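Local coordinates for Ras-related protein Rab-21 (Homo sapiens, PDB 1Z08), which belongs to the Rab branch of the Ras family, has the P-loop nucleotide-binding fold, and here holds phosphoaminophosphonic acid-guanylate ester with a magnesium ion, at residues V9-E14 / I83-I88; L39-L44 / W60-Q65; V117-D122 / T148-N153. The protein carries 1 engineered substitution. All coordinates share one frame; numbering follows the deposited sequence.

Contact 1: V9-E14 / I83-I88; sequences VVLLGE and ILVYDI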
loop_
_atom_site.group_PDB
_atom_site.type_symbol
_atom_site.label_atom_id
_atom_site.label_comp_id
_atom_site.label_asym_id
_atom_site.label_seq_id
_atom_site.Cartn_x
_atom_site.Cartn_y
_atom_site.Cartn_z
ATOM N N VAL A 9 6.873 -3.929 5.673
ATOM C CA VAL A 9 6.059 -3.161 4.736
ATOM C C VAL A 9 5.180 -2.183 5.519
ATOM O O VAL A 9 4.556 -2.558 6.512
ATOM C CB VAL A 9 5.199 -4.109 3.843
ATOM C CG1 VAL A 9 4.207 -3.331 3.000
ATOM C CG2 VAL A 9 6.099 -4.962 2.950
ATOM N N VAL A 10 5.153 -0.926 5.080
ATOM C CA VAL A 10 4.350 0.105 5.735
ATOM C C VAL A 10 3.266 0.625 4.787
ATOM O O VAL A 10 3.524 0.854 3.606
ATOM C CB VAL A 10 5.243 1.267 6.283
ATOM C CG1 VAL A 10 6.019 1.960 5.163
ATOM C CG2 VAL A 10 4.424 2.271 7.081
ATOM N N LEU A 11 2.053 0.779 5.309
ATOM C CA LEU A 11 0.970 1.412 4.562
ATOM C C LEU A 11 0.843 2.873 4.977
ATOM O O LEU A 11 0.806 3.199 6.168
ATOM C CB LEU A 11 -0.356 0.666 4.758
ATOM C CG LEU A 11 -0.569 -0.573 3.878
ATOM C CD1 LEU A 11 0.097 -1.810 4.474
ATOM C CD2 LEU A 11 -2.048 -0.826 3.653
ATOM N N LEU A 12 0.802 3.752 3.982
ATOM C CA LEU A 12 0.669 5.182 4.225
ATOM C C LEU A 12 -0.453 5.748 3.368
ATOM O O LEU A 12 -0.768 5.201 2.309
ATOM C CB LEU A 12 1.995 5.902 3.942
ATOM C CG LEU A 12 3.202 5.442 4.776
ATOM C CD1 LEU A 12 4.523 5.791 4.108
ATOM C CD2 LEU A 12 3.143 5.994 6.199
ATOM N N GLY A 13 -1.068 6.829 3.841
ATOM C CA GLY A 13 -2.140 7.491 3.103
ATOM C C GLY A 13 -3.144 8.188 4.000
ATOM O O GLY A 13 -3.186 7.947 5.206
ATOM N N GLU A 14 -3.965 9.039 3.393
ATOM C CA GLU A 14 -4.959 9.848 4.109
ATOM C C GLU A 14 -6.036 9.020 4.813
ATOM O O GLU A 14 -6.163 7.815 4.577
ATOM C CB GLU A 14 -5.605 10.855 3.152
ATOM C CG GLU A 14 -4.627 11.856 2.551
ATOM C CD GLU A 14 -4.009 12.773 3.595
ATOM O OE1 GLU A 14 -4.734 13.635 4.142
ATOM O OE2 GLU A 14 -2.795 12.640 3.860
ATOM N N ILE A 83 3.544 0.948 0.826
ATOM C CA ILE A 83 2.308 0.915 0.056
ATOM C C ILE A 83 1.591 2.240 0.281
ATOM O O ILE A 83 1.021 2.483 1.349
ATOM C CB ILE A 83 1.411 -0.279 0.458
ATOM C CG1 ILE A 83 2.154 -1.606 0.244
ATOM C CG2 ILE A 83 0.100 -0.257 -0.330
ATOM C CD1 ILE A 83 1.381 -2.833 0.707
ATOM N N LEU A 84 1.648 3.102 -0.727
ATOM C CA LEU A 84 1.055 4.424 -0.630
ATOM C C LEU A 84 -0.335 4.381 -1.239
ATOM O O LEU A 84 -0.497 4.270 -2.456
ATOM C CB LEU A 84 1.937 5.479 -1.307
ATOM C CG LEU A 84 3.420 5.535 -0.912
ATOM C CD1 LEU A 84 4.086 6.700 -1.605
ATOM C CD2 LEU A 84 3.620 5.648 0.588
ATOM N N VAL A 85 -1.332 4.454 -0.368
ATOM C CA VAL A 85 -2.718 4.206 -0.744
ATOM C C VAL A 85 -3.472 5.516 -0.946
ATOM O O VAL A 85 -3.380 6.428 -0.125
ATOM C CB VAL A 85 -3.450 3.343 0.327
ATOM C CG1 VAL A 85 -4.832 2.916 -0.165
ATOM C CG2 VAL A 85 -2.619 2.114 0.694
ATOM N N TYR A 86 -4.208 5.600 -2.049
ATOM C CA TYR A 86 -5.162 6.679 -2.243
ATOM C C TYR A 86 -6.538 6.131 -2.628
ATOM O O TYR A 86 -6.684 4.950 -2.962
ATOM C CB TYR A 86 -4.653 7.694 -3.275
ATOM C CG TYR A 86 -4.597 7.181 -4.691
ATOM C CD1 TYR A 86 -5.661 7.393 -5.571
ATOM C CD2 TYR A 86 -3.477 6.496 -5.162
ATOM C CE1 TYR A 86 -5.618 6.923 -6.874
ATOM C CE2 TYR A 86 -3.420 6.022 -6.470
ATOM C CZ TYR A 86 -4.498 6.244 -7.319
ATOM O OH TYR A 86 -4.460 5.784 -8.612
ATOM N N ASP A 87 -7.527 7.016 -2.562
ATOM C CA ASP A 87 -8.919 6.733 -2.853
ATOM C C ASP A 87 -9.178 7.260 -4.269
ATOM O O ASP A 87 -8.974 8.446 -4.533
ATOM C CB ASP A 87 -9.765 7.482 -1.810
ATOM C CG ASP A 87 -11.267 7.290 -1.982
ATOM O OD1 ASP A 87 -11.985 7.528 -0.987
ATOM O OD2 ASP A 87 -11.738 6.925 -3.083
ATOM N N ILE A 88 -9.602 6.381 -5.178
ATOM C CA ILE A 88 -9.811 6.775 -6.586
ATOM C C ILE A 88 -10.922 7.815 -6.772
ATOM O O ILE A 88 -10.992 8.468 -7.816
ATOM C CB ILE A 88 -10.057 5.569 -7.543
ATOM C CG1 ILE A 88 -11.378 4.853 -7.220
ATOM C CG2 ILE A 88 -8.858 4.622 -7.545
ATOM C CD1 ILE A 88 -12.053 4.244 -8.432
HETATM O O HOH W 1 -3.382 9.126 0.285
#
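Ile83 lies at the apolar centre of this contact, packed against Val9 and Leu11 on one face of the sheet. Val9 places CG1 anti to its backbone N (chi1 172°), and this methyl meets Ile83 CD1 slantwise at 3.7 Å. Leu11 and Ile83 instead stand side by side and point the same way, with Leu11 CG 4.0 Å from Ile83 CB. Further along, Leu11 CD2 reaches Val85 CG2 at 4.2 Å. On the other face Leu12 and Leu84 form a second parallel-pointing pair, Leu12 CD1 touching Leu84 CD2 at 3.6 Å. Helix 156-168 covers the face of Val9 and Ile83 through Leu163, while helix 91-108 covers Leu12 and Leu84 with Trp100 and Val101.

Between these two apolar layers runs the backbone of two parallel strands inclined at 22°. Val10 O receives Ile83 N at 2.8 Å. Leu12 is held from both its amide and its carbonyl: its N donates to Ile83 O (2.9 Å) and its O accepts from Val85 N (2.8 Å). Past Leu12 the chains part, and direct pairing gives way to a water that donates to Val85 O at 2.7 Å and accepts from Glu14 N. At the turn-off, Gly13 has phi 151°, where a CB would press on the preceding carbonyl O and also collide with Val85 O, so the position calls for glycine.

Strands 5-12 and 81-87 are neighbours in the middle of the Ras-type sheet. The buried hydrocarbon faces and nearly straight amide bonds mean that strand 5-12 is held on both faces and along its edge up to Leu12, after which the chain turns at Gly13 into a probable P-loop, with the polar, water-bridged edge beginning where Glu14 enters the nucleotide pocket.

Contact 2: L39-L44 / W60-Q65; sequences LGASFL and WDTAGQ. Engineered in segment 39-44: Gly40 (natural residue Gln). With GNP (phosphoaminophosphonic acid-guanylate ester), chain F.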
loop_
_atom_site.group_PDB
_atom_site.type_symbol
_atom_site.label_atom_id
_atom_site.label_comp_id
_atom_site.label_asym_id
_atom_site.label_seq_id
_atom_site.Cartn_x
_atom_site.Cartn_y
_atom_site.Cartn_z
ATOM N N LEU A 39 -5.791 4.666 15.483
ATOM C CA LEU A 39 -5.318 5.683 16.421
ATOM C C LEU A 39 -3.794 5.760 16.529
ATOM O O LEU A 39 -3.249 6.732 17.061
ATOM C CB LEU A 39 -5.936 5.447 17.803
ATOM C CG LEU A 39 -7.467 5.411 17.890
ATOM C CD1 LEU A 39 -7.900 5.036 19.297
ATOM C CD2 LEU A 39 -8.084 6.747 17.469
ATOM N N GLY A 40 -3.112 4.738 16.018
ATOM C CA GLY A 40 -1.650 4.688 16.052
ATOM C C GLY A 40 -1.111 3.524 15.246
ATOM O O GLY A 40 -1.876 2.676 14.790
ATOM N N ALA A 41 0.209 3.486 15.078
ATOM C CA ALA A 41 0.868 2.454 14.278
ATOM C C ALA A 41 0.946 1.102 14.989
ATOM O O ALA A 41 1.144 1.034 16.203
ATOM C CB ALA A 41 2.260 2.913 13.871
ATOM N N SER A 42 0.786 0.034 14.211
ATOM C CA SER A 42 0.972 -1.336 14.698
ATOM C C SER A 42 1.215 -2.277 13.521
ATOM O O SER A 42 0.911 -1.933 12.377
ATOM C CB SER A 42 -0.238 -1.802 15.518
ATOM O OG SER A 42 -1.382 -1.961 14.699
ATOM N N PHE A 43 1.755 -3.462 13.796
ATOM C CA PHE A 43 1.982 -4.431 12.724
ATOM C C PHE A 43 1.415 -5.826 12.971
ATOM O O PHE A 43 1.269 -6.267 14.114
ATOM C CB PHE A 43 3.463 -4.482 12.318
ATOM C CG PHE A 43 4.317 -5.396 13.161
ATOM C CD1 PHE A 43 4.650 -6.670 12.706
ATOM C CD2 PHE A 43 4.812 -4.977 14.394
ATOM C CE1 PHE A 43 5.454 -7.518 13.471
ATOM C CE2 PHE A 43 5.614 -5.816 15.167
ATOM C CZ PHE A 43 5.940 -7.085 14.701
ATOM N N LEU A 44 1.084 -6.496 11.870
ATOM C CA LEU A 44 0.658 -7.887 11.881
ATOM C C LEU A 44 1.610 -8.704 11.016
ATOM O O LEU A 44 2.284 -8.156 10.140
ATOM C CB LEU A 44 -0.772 -8.015 11.347
ATOM C CG LEU A 44 -1.902 -7.406 12.181
ATOM C CD1 LEU A 44 -3.113 -7.116 11.300
ATOM C CD2 LEU A 44 -2.285 -8.322 13.344
ATOM N N TRP A 60 2.809 -3.092 8.524
ATOM C CA TRP A 60 2.525 -1.974 9.415
ATOM C C TRP A 60 1.377 -1.113 8.910
ATOM O O TRP A 60 1.368 -0.704 7.748
ATOM C CB TRP A 60 3.768 -1.102 9.591
ATOM C CG TRP A 60 4.757 -1.667 10.545
ATOM C CD1 TRP A 60 5.677 -2.643 10.289
ATOM C CD2 TRP A 60 4.932 -1.296 11.916
ATOM N NE1 TRP A 60 6.413 -2.906 11.421
ATOM C CE2 TRP A 60 5.979 -2.091 12.434
ATOM C CE3 TRP A 60 4.301 -0.373 12.762
ATOM C CZ2 TRP A 60 6.414 -1.989 13.761
ATOM C CZ3 TRP A 60 4.735 -0.268 14.081
ATOM C CH2 TRP A 60 5.781 -1.075 14.568
ATOM N N ASP A 61 0.420 -0.859 9.802
ATOM C CA ASP A 61 -0.697 0.054 9.564
ATOM C C ASP A 61 -0.418 1.352 10.326
ATOM O O ASP A 61 0.232 1.326 11.373
ATOM C CB ASP A 61 -1.998 -0.578 10.061
ATOM C CG ASP A 61 -3.246 0.049 9.445
ATOM O OD1 ASP A 61 -3.139 1.000 8.640
ATOM O OD2 ASP A 61 -4.349 -0.429 9.777
ATOM N N THR A 62 -0.904 2.477 9.801
ATOM C CA THR A 62 -0.665 3.795 10.408
ATOM C C THR A 62 -1.947 4.605 10.587
ATOM O O THR A 62 -2.959 4.332 9.943
ATOM C CB THR A 62 0.320 4.656 9.566
ATOM O OG1 THR A 62 -0.115 4.697 8.199
ATOM C CG2 THR A 62 1.737 4.110 9.637
ATOM N N ALA A 63 -1.894 5.601 11.467
ATOM C CA ALA A 63 -2.972 6.572 11.605
ATOM C C ALA A 63 -2.854 7.595 10.478
ATOM O O ALA A 63 -1.867 8.326 10.400
ATOM C CB ALA A 63 -2.898 7.257 12.964
ATOM N N GLY A 64 -3.859 7.637 9.604
ATOM C CA GLY A 64 -3.830 8.508 8.428
ATOM C C GLY A 64 -4.162 9.961 8.709
ATOM O O GLY A 64 -3.913 10.835 7.872
ATOM N N GLN A 65 -4.729 10.217 9.885
ATOM C CA GLN A 65 -5.089 11.569 10.302
ATOM C C GLN A 65 -4.021 12.158 11.219
ATOM O O GLN A 65 -2.820 11.963 10.999
ATOM C CB GLN A 65 -6.448 11.563 10.996
HETATM P PG GNP F . -7.488 5.674 9.053
HETATM O O1G GNP F . -8.226 6.832 9.686
HETATM O O2G GNP F . -7.398 4.438 9.909
HETATM O O3G GNP F . -6.172 6.270 8.639
HETATM N N3B GNP F . -8.267 5.245 7.713
HETATM P PB GNP F . -7.994 3.983 6.768
HETATM O O1B GNP F . -7.117 4.350 5.635
HETATM O O2B GNP F . -7.542 2.846 7.602
HETATM O O3A GNP F . -9.328 3.602 6.103
HETATM P PA GNP F . -10.308 2.471 6.470
HETATM O O1A GNP F . -9.753 1.171 6.042
HETATM O O2A GNP F . -10.785 2.566 7.871
HETATM O "O5'" GNP F . -11.548 2.730 5.536
HETATM C "C5'" GNP F . -12.146 4.024 5.480
HETATM C "C4'" GNP F . -13.483 3.944 4.766
HETATM O "O4'" GNP F . -13.282 3.542 3.386
HETATM C "C3'" GNP F . -14.476 2.948 5.356
HETATM O "O3'" GNP F . -15.772 3.505 5.250
HETATM C "C2'" GNP F . -14.277 1.718 4.470
HETATM O "O2'" GNP F . -15.387 0.843 4.425
HETATM C "C1'" GNP F . -14.044 2.381 3.115
HETATM N N9 GNP F . -13.326 1.534 2.168
HETATM C C8 GNP F . -12.082 0.964 2.325
HETATM N N7 GNP F . -11.706 0.248 1.302
HETATM C C5 GNP F . -12.767 0.350 0.407
HETATM C C6 GNP F . -12.945 -0.213 -0.885
HETATM O O6 GNP F . -12.167 -0.937 -1.520
HETATM N N1 GNP F . -14.170 0.145 -1.461
HETATM C C2 GNP F . -15.111 0.943 -0.851
HETATM N N2 GNP F . -16.233 1.184 -1.544
HETATM N N3 GNP F . -14.956 1.476 0.354
HETATM C C4 GNP F . -13.771 1.137 0.928
#
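Trp60 lies against Ala41, Ser42 and Phe43, and its side chain can be followed outward along the opposing strand. CB starts 4.1 Å from Ser42 O. CG stands anti to the carbonyl carbon (chi1 -79°), which lays the indole back over the neighbouring backbone. Phe43 CB then sits on the five-membered ring, 3.3 Å from its centroid and only 3° off the normal, a CH-pi contact squarely over the face. The Phe43 ring and this five-membered ring are near parallel, 23° apart, but slid so that they barely overlap. Of the six-membered ring, CE3 lies 3.7 Å from Ser42 C and has Ala41 CB at the ring edge, 4.0 Å away. CZ3 comes near Ser42 CA and N, CZ2 meets Phe43 CD2 at 3.4 Å, and CH2, at the tip, reaches the same CD2. Lys8 adds a cation-pi contact to the indole.

Beneath the rings the strands run antiparallel, with Phe43 and Trp60 a non-hydrogen-bonded pair. Ser42 and Asp61 form the adjacent hydrogen-bonded pair: Asp61 N donates to Ser42 O at 2.8 Å, and Ser42 N returns a longer bond to Asp61 O at 3.2 Å. Beyond them Ala63 CB packs on the backbone of Leu39 and of Gly40, an engineered residue.

The contact lies at the open end of the interswitch hairpin, where strand 42-49 begins and strand 54-61 finishes. Asp61 to Gly64 fit the DxxG motif of small G proteins. Asp61 OD2 is hydrogen-bonded to Thr20 OG1 of the magnesium site, and the following loop reaches the phosphate, Gly64 N donating to GNP O3G at 2.9 Å. Trp60 and Phe43, by contrast, form a partly exposed aromatic surface of the kind that in Rab relatives contributes to partner recognition.

Contact 3: V117-D122 / T148-N153; sequences VGNKID and TSAKQN. With GNP (phosphoaminophosphonic acid-guanylate ester), chain F.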
loop_
_atom_site.group_PDB
_atom_site.type_symbol
_atom_site.label_atom_id
_atom_site.label_comp_id
_atom_site.label_asym_id
_atom_site.label_seq_id
_atom_site.Cartn_x
_atom_site.Cartn_y
_atom_site.Cartn_z
ATOM N N VAL A 117 -1.050 2.856 -4.831
ATOM C CA VAL A 117 -2.232 1.999 -4.886
ATOM C C VAL A 117 -3.531 2.801 -4.926
ATOM O O VAL A 117 -3.870 3.513 -3.978
ATOM C CB VAL A 117 -2.248 0.982 -3.713
ATOM C CG1 VAL A 117 -3.464 0.063 -3.802
ATOM C CG2 VAL A 117 -0.964 0.149 -3.705
ATOM N N GLY A 118 -4.237 2.679 -6.049
ATOM C CA GLY A 118 -5.554 3.278 -6.221
ATOM C C GLY A 118 -6.612 2.322 -5.722
ATOM O O GLY A 118 -6.979 1.370 -6.417
ATOM N N ASN A 119 -7.090 2.579 -4.511
ATOM C CA ASN A 119 -8.082 1.735 -3.862
ATOM C C ASN A 119 -9.511 2.206 -4.115
ATOM O O ASN A 119 -9.740 3.358 -4.502
ATOM C CB ASN A 119 -7.796 1.636 -2.357
ATOM C CG ASN A 119 -8.669 0.605 -1.655
ATOM O OD1 ASN A 119 -8.846 -0.516 -2.138
ATOM N ND2 ASN A 119 -9.225 0.988 -0.508
ATOM N N LYS A 120 -10.459 1.295 -3.892
ATOM C CA LYS A 120 -11.901 1.534 -4.066
ATOM C C LYS A 120 -12.324 1.498 -5.538
ATOM O O LYS A 120 -13.217 2.243 -5.950
ATOM C CB LYS A 120 -12.359 2.845 -3.397
ATOM C CG LYS A 120 -11.994 2.983 -1.925
ATOM C CD LYS A 120 -12.769 4.118 -1.279
ATOM C CE LYS A 120 -12.269 4.389 0.131
ATOM N NZ LYS A 120 -13.023 5.508 0.776
ATOM N N ILE A 121 -11.704 0.617 -6.325
ATOM C CA ILE A 121 -12.045 0.509 -7.755
ATOM C C ILE A 121 -13.479 0.018 -8.000
ATOM O O ILE A 121 -14.003 0.131 -9.114
ATOM C CB ILE A 121 -11.015 -0.317 -8.581
ATOM C CG1 ILE A 121 -10.945 -1.771 -8.089
ATOM C CG2 ILE A 121 -9.651 0.385 -8.585
ATOM C CD1 ILE A 121 -10.120 -2.699 -8.977
ATOM N N ASP A 122 -14.111 -0.509 -6.952
ATOM C CA ASP A 122 -15.535 -0.850 -6.995
ATOM C C ASP A 122 -16.403 0.408 -7.132
ATOM O O ASP A 122 -17.578 0.327 -7.507
ATOM C CB ASP A 122 -15.940 -1.660 -5.757
ATOM C CG ASP A 122 -15.681 -0.920 -4.456
ATOM O OD1 ASP A 122 -14.501 -0.759 -4.079
ATOM O OD2 ASP A 122 -16.664 -0.501 -3.810
ATOM N N THR A 148 -6.821 -1.606 -6.523
ATOM C CA THR A 148 -7.417 -2.516 -5.538
ATOM C C THR A 148 -8.848 -2.150 -5.159
ATOM O O THR A 148 -9.272 -1.006 -5.312
ATOM C CB THR A 148 -6.610 -2.562 -4.218
ATOM O OG1 THR A 148 -6.567 -1.250 -3.637
ATOM C CG2 THR A 148 -5.192 -3.094 -4.437
ATOM N N SER A 149 -9.576 -3.149 -4.666
ATOM C CA SER A 149 -10.812 -2.949 -3.920
ATOM C C SER A 149 -10.788 -3.874 -2.710
ATOM O O SER A 149 -10.881 -5.096 -2.850
ATOM C CB SER A 149 -12.047 -3.248 -4.779
ATOM O OG SER A 149 -13.233 -3.202 -3.992
ATOM N N ALA A 150 -10.651 -3.286 -1.525
ATOM C CA ALA A 150 -10.742 -4.041 -0.280
ATOM C C ALA A 150 -12.153 -4.600 -0.087
ATOM O O ALA A 150 -12.321 -5.701 0.433
ATOM C CB ALA A 150 -10.335 -3.170 0.903
ATOM N N LYS A 151 -13.156 -3.842 -0.533
ATOM C CA LYS A 151 -14.563 -4.237 -0.409
ATOM C C LYS A 151 -14.905 -5.487 -1.232
ATOM O O LYS A 151 -15.609 -6.375 -0.744
ATOM C CB LYS A 151 -15.491 -3.069 -0.780
ATOM C CG LYS A 151 -16.982 -3.369 -0.606
ATOM C CD LYS A 151 -17.818 -2.101 -0.535
ATOM C CE LYS A 151 -19.261 -2.433 -0.197
ATOM N NZ LYS A 151 -19.994 -1.258 0.357
ATOM N N GLN A 152 -14.394 -5.554 -2.463
ATOM C CA GLN A 152 -14.662 -6.693 -3.354
ATOM C C GLN A 152 -13.526 -7.721 -3.396
ATOM O O GLN A 152 -13.605 -8.711 -4.134
ATOM C CB GLN A 152 -14.982 -6.200 -4.770
ATOM C CG GLN A 152 -16.240 -5.351 -4.862
ATOM C CD GLN A 152 -16.590 -4.956 -6.288
ATOM O OE1 GLN A 152 -15.712 -4.771 -7.132
ATOM N NE2 GLN A 152 -17.882 -4.809 -6.559
ATOM N N ASN A 153 -12.489 -7.495 -2.587
ATOM C CA ASN A 153 -11.274 -8.318 -2.589
ATOM C C ASN A 153 -10.676 -8.479 -3.995
ATOM O O ASN A 153 -10.527 -9.594 -4.503
ATOM C CB ASN A 153 -11.520 -9.688 -1.926
ATOM C CG ASN A 153 -10.230 -10.431 -1.613
ATOM O OD1 ASN A 153 -9.144 -9.849 -1.602
ATOM N ND2 ASN A 153 -10.346 -11.728 -1.354
HETATM P PG GNP F . -7.488 5.674 9.053
HETATM O O1G GNP F . -8.226 6.832 9.686
HETATM O O2G GNP F . -7.398 4.438 9.909
HETATM O O3G GNP F . -6.172 6.270 8.639
HETATM N N3B GNP F . -8.267 5.245 7.713
HETATM P PB GNP F . -7.994 3.983 6.768
HETATM O O1B GNP F . -7.117 4.350 5.635
HETATM O O2B GNP F . -7.542 2.846 7.602
HETATM O O3A GNP F . -9.328 3.602 6.103
HETATM P PA GNP F . -10.308 2.471 6.470
HETATM O O1A GNP F . -9.753 1.171 6.042
HETATM O O2A GNP F . -10.785 2.566 7.871
HETATM O "O5'" GNP F . -11.548 2.730 5.536
HETATM C "C5'" GNP F . -12.146 4.024 5.480
HETATM C "C4'" GNP F . -13.483 3.944 4.766
HETATM O "O4'" GNP F . -13.282 3.542 3.386
HETATM C "C3'" GNP F . -14.476 2.948 5.356
HETATM O "O3'" GNP F . -15.772 3.505 5.250
HETATM C "C2'" GNP F . -14.277 1.718 4.470
HETATM O "O2'" GNP F . -15.387 0.843 4.425
HETATM C "C1'" GNP F . -14.044 2.381 3.115
HETATM N N9 GNP F . -13.326 1.534 2.168
HETATM C C8 GNP F . -12.082 0.964 2.325
HETATM N N7 GNP F . -11.706 0.248 1.302
HETATM C C5 GNP F . -12.767 0.350 0.407
HETATM C C6 GNP F . -12.945 -0.213 -0.885
HETATM O O6 GNP F . -12.167 -0.937 -1.520
HETATM N N1 GNP F . -14.170 0.145 -1.461
HETATM C C2 GNP F . -15.111 0.943 -0.851
HETATM N N2 GNP F . -16.233 1.184 -1.544
HETATM N N3 GNP F . -14.956 1.476 0.354
HETATM C C4 GNP F . -13.771 1.137 0.928
HETATM O O HOH W 2 -19.011 -2.136 -8.152
#
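Hydrogen bonds dominate where Asn119 and Asp122 meet Thr148 and Ser149. In the backbone, Thr148 N donates to Gly118 O and Ile121 N to Thr148 O (3.1 Å). The side chains of Asn119 and Thr148 cross at about a right angle, and Thr148 OG1 reaches Asn119 OD1 (2.8 Å) from the side, 28° out of the amide plane. Ser149 OG donates to Asp122 OD1 (2.8 Å) from above the carboxylate plane and accepts from Gln152 N, an ST motif.

With CG between backbone N and carbonyl carbon (chi1 59°), the Asp122 carboxylate meets both Ser149 and guanine: GNP N1 donates to Asp122 OD1 at 2.8 Å and GNP N2 to OD2 at 2.9 Å. Lys151 N donates to GNP O6.

Ile121 CG1 packs on Ser149 CB (3.8 Å). Aliphatic chains flank the base, Lys120 CG 3.5 Å from GNP C6 and, on the opposite face, Lys151 CB 3.5 Å from GNP N1. Residues 119-122 and 149-151 are the NKxD and SAK motifs of the Ras family.

Strands 113-119 and 144-148 carry the two loops. Lys120 NZ is held by Cys16 O and a salt bridge to Asp87 of strand 81-87; Leu22 of helix 19-28 packs on Asn119 and Thr148.

All three contacts reach one sheet, with contact 1 in the middle. Its strand 5-12 adjoins contact 2: Val9 O lies 2.7 Å from Trp60 N, probably hydrogen-bonded, and Leu11 O lies 2.7 Å from Thr62 OG1. Its strand 81-87 adjoins contact 3, where Leu84 O and Val117 N are 2.8 Å apart. The centre of contact 1 is about 11 Å from that of contact 2 and about 12 Å from that of contact 3. Contacts 2 and 3 do not touch; their centres are about 19 Å apart, yet both bind GNP, contact 2 at the terminal phosphate and contact 3 at the base. Glu14 of contact 1 also touches the ligand.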